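Local coordinates for protein tannase (Fusobacterium nucleatum subsp. nucleatum ATCC 25586, PDB 6YQ4) that probably acts as an alpha/beta-hydrolase-fold esterase on gallotannins, giving the bacterium detoxifying activity against them, and binds a magnesium ion, at residues 324-329 with 340-345. Numbering follows the deposited sequence.
Sequences FKKAFT and LDVYTH
Tyr343 meets Ala327, Phe328 and Phe324 in turn along its side chain. At its root, CB lies 3.9 Å from Ala327 CB, where the backbones are nearest (CA to CA 5.2 Å). CG stands anti to the backbone N (chi1 177°), beside the carbonyl carbon. On one ring side, Tyr343 CD1 is 4.0 Å from Phe328 CE1. The same CD1 lies 3.7 Å from Phe324 CD2. Farther out, Tyr343 CE1 closes to 3.4 Å on that same Phe324 CD2. The Phe324 and Tyr343 planes are inclined at 39° with centroids 5.2 Å apart, an oblique aromatic pair. At the tip, OH is hydrogen-bonded to the carbonyl O of Ala442, anchoring the phenol beyond the apolar contact. Ala327 also packs against Val342, its CB 3.7 Å from Val342 CG1, and Val342 CG1 also meets Lys326 CG at the exposed margin. Phe324 O sits 3.6 Å above the plane of the Phe328 ring, over its centre. The contact is apolar packing away from the magnesium site: it sets the turn leading into strand 328-330 against helix 340-344, which follows the hairpin of strands 328-330 and 335-338. Helix 298-316 backs both sides, through Ile307 against Tyr343 and Ala311 against Phe328, while Trp472 meets Phe324 edge-to-face.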
loop_
_atom_site.group_PDB
_atom_site.type_symbol
_atom_site.label_atom_id
_atom_site.label_comp_id
_atom_site.label_asym_id
_atom_site.label_seq_id
_atom_site.Cartn_x
_atom_site.Cartn_y
_atom_site.Cartn_z
ATOM N N PHE A 324 2.796 25.607 9.658
ATOM C CA PHE A 324 1.408 25.187 9.803
ATOM C C PHE A 324 0.710 25.743 11.035
ATOM O O PHE A 324 -0.459 25.410 11.264
ATOM C CB PHE A 324 1.333 23.657 9.808
ATOM C CG PHE A 324 1.756 23.042 8.504
ATOM C CD1 PHE A 324 3.105 22.851 8.214
ATOM C CD2 PHE A 324 0.809 22.678 7.553
ATOM C CE1 PHE A 324 3.507 22.291 6.994
ATOM C CE2 PHE A 324 1.197 22.118 6.338
ATOM C CZ PHE A 324 2.551 21.932 6.060
ATOM N N LYS A 325 1.372 26.607 11.812
ATOM C CA LYS A 325 0.757 27.151 13.019
ATOM C C LYS A 325 -0.528 27.938 12.745
ATOM O O LYS A 325 -1.369 28.046 13.637
ATOM C CB LYS A 325 1.757 28.039 13.758
ATOM C CG LYS A 325 3.111 27.377 14.011
ATOM C CD LYS A 325 4.105 28.334 14.700
ATOM C CE LYS A 325 4.769 27.706 15.943
ATOM N NZ LYS A 325 5.581 28.677 16.749
ATOM N N LYS A 326 -0.726 28.470 11.538
ATOM C CA LYS A 326 -1.943 29.244 11.284
ATOM C C LYS A 326 -3.212 28.392 11.371
ATOM O O LYS A 326 -4.301 28.938 11.581
ATOM C CB LYS A 326 -1.857 29.939 9.919
ATOM C CG LYS A 326 -2.126 29.040 8.713
ATOM C CD LYS A 326 -1.909 29.767 7.375
ATOM C CE LYS A 326 -2.704 31.062 7.283
ATOM N NZ LYS A 326 -2.644 31.710 5.934
ATOM N N ALA A 327 -3.102 27.078 11.234
ATOM C CA ALA A 327 -4.240 26.186 11.404
ATOM C C ALA A 327 -4.372 25.638 12.826
ATOM O O ALA A 327 -5.294 24.854 13.094
ATOM C CB ALA A 327 -4.134 25.013 10.411
ATOM N N PHE A 328 -3.481 26.021 13.740
ATOM C CA PHE A 328 -3.364 25.368 15.036
ATOM C C PHE A 328 -3.820 26.297 16.157
ATOM O O PHE A 328 -3.549 27.505 16.129
ATOM C CB PHE A 328 -1.917 24.942 15.301
ATOM C CG PHE A 328 -1.441 23.816 14.433
ATOM C CD1 PHE A 328 -2.331 23.084 13.664
ATOM C CD2 PHE A 328 -0.100 23.483 14.395
ATOM C CE1 PHE A 328 -1.893 22.037 12.871
ATOM C CE2 PHE A 328 0.351 22.437 13.590
ATOM C CZ PHE A 328 -0.549 21.714 12.832
ATOM N N THR A 329 -4.495 25.728 17.149
ATOM C CA THR A 329 -4.685 26.395 18.435
ATOM C C THR A 329 -3.646 25.847 19.401
ATOM O O THR A 329 -3.690 24.664 19.769
ATOM C CB THR A 329 -6.086 26.201 19.003
ATOM O OG1 THR A 329 -7.058 26.664 18.063
ATOM C CG2 THR A 329 -6.218 27.019 20.283
ATOM N N LEU A 340 -8.938 21.742 10.404
ATOM C CA LEU A 340 -8.494 20.859 9.325
ATOM C C LEU A 340 -8.585 21.529 7.955
ATOM O O LEU A 340 -7.701 21.341 7.110
ATOM C CB LEU A 340 -9.298 19.562 9.321
ATOM C CG LEU A 340 -8.722 18.548 8.325
ATOM C CD1 LEU A 340 -7.435 17.866 8.863
ATOM C CD2 LEU A 340 -9.776 17.523 7.890
ATOM N N ASP A 341 -9.638 22.313 7.716
ATOM C CA ASP A 341 -9.765 23.012 6.437
ATOM C C ASP A 341 -8.545 23.885 6.173
ATOM O O ASP A 341 -7.906 23.781 5.119
ATOM C CB ASP A 341 -11.035 23.866 6.422
ATOM C CG ASP A 341 -12.299 23.047 6.198
ATOM O OD1 ASP A 341 -12.202 21.814 5.937
ATOM O OD2 ASP A 341 -13.394 23.649 6.294
ATOM N N VAL A 342 -8.205 24.754 7.130
ATOM C CA VAL A 342 -7.035 25.612 6.975
ATOM C C VAL A 342 -5.783 24.770 6.749
ATOM O O VAL A 342 -4.927 25.112 5.918
ATOM C CB VAL A 342 -6.885 26.534 8.201
ATOM C CG1 VAL A 342 -5.649 27.437 8.052
ATOM C CG2 VAL A 342 -8.152 27.356 8.415
ATOM N N TYR A 343 -5.673 23.644 7.467
ATOM C CA TYR A 343 -4.467 22.827 7.395
ATOM C C TYR A 343 -4.242 22.289 5.984
ATOM O O TYR A 343 -3.101 22.184 5.526
ATOM C CB TYR A 343 -4.549 21.668 8.404
ATOM C CG TYR A 343 -3.358 20.723 8.340
ATOM C CD1 TYR A 343 -2.154 21.046 8.969
ATOM C CD2 TYR A 343 -3.423 19.526 7.624
ATOM C CE1 TYR A 343 -1.062 20.188 8.906
ATOM C CE2 TYR A 343 -2.329 18.666 7.545
ATOM C CZ TYR A 343 -1.153 19.005 8.188
ATOM O OH TYR A 343 -0.069 18.147 8.156
ATOM N N THR A 344 -5.320 21.929 5.287
ATOM C CA THR A 344 -5.206 21.295 3.980
ATOM C C THR A 344 -4.985 22.290 2.848
ATOM O O THR A 344 -4.646 21.865 1.736
ATOM C CB THR A 344 -6.456 20.457 3.701
ATOM O OG1 THR A 344 -7.620 21.228 4.018
ATOM C CG2 THR A 344 -6.446 19.221 4.568
ATOM N N HIS A 345 -5.162 23.592 3.100
ATOM C CA HIS A 345 -4.977 24.626 2.096
ATOM C C HIS A 345 -3.595 25.262 2.159
ATOM O O HIS A 345 -3.386 26.332 1.579
ATOM C CB HIS A 345 -6.055 25.696 2.256
ATOM C CG HIS A 345 -7.368 25.306 1.663
ATOM N ND1 HIS A 345 -7.966 24.089 1.927
ATOM C CD2 HIS A 345 -8.185 25.953 0.801
ATOM C CE1 HIS A 345 -9.101 24.010 1.257
ATOM N NE2 HIS A 345 -9.259 25.129 0.570
#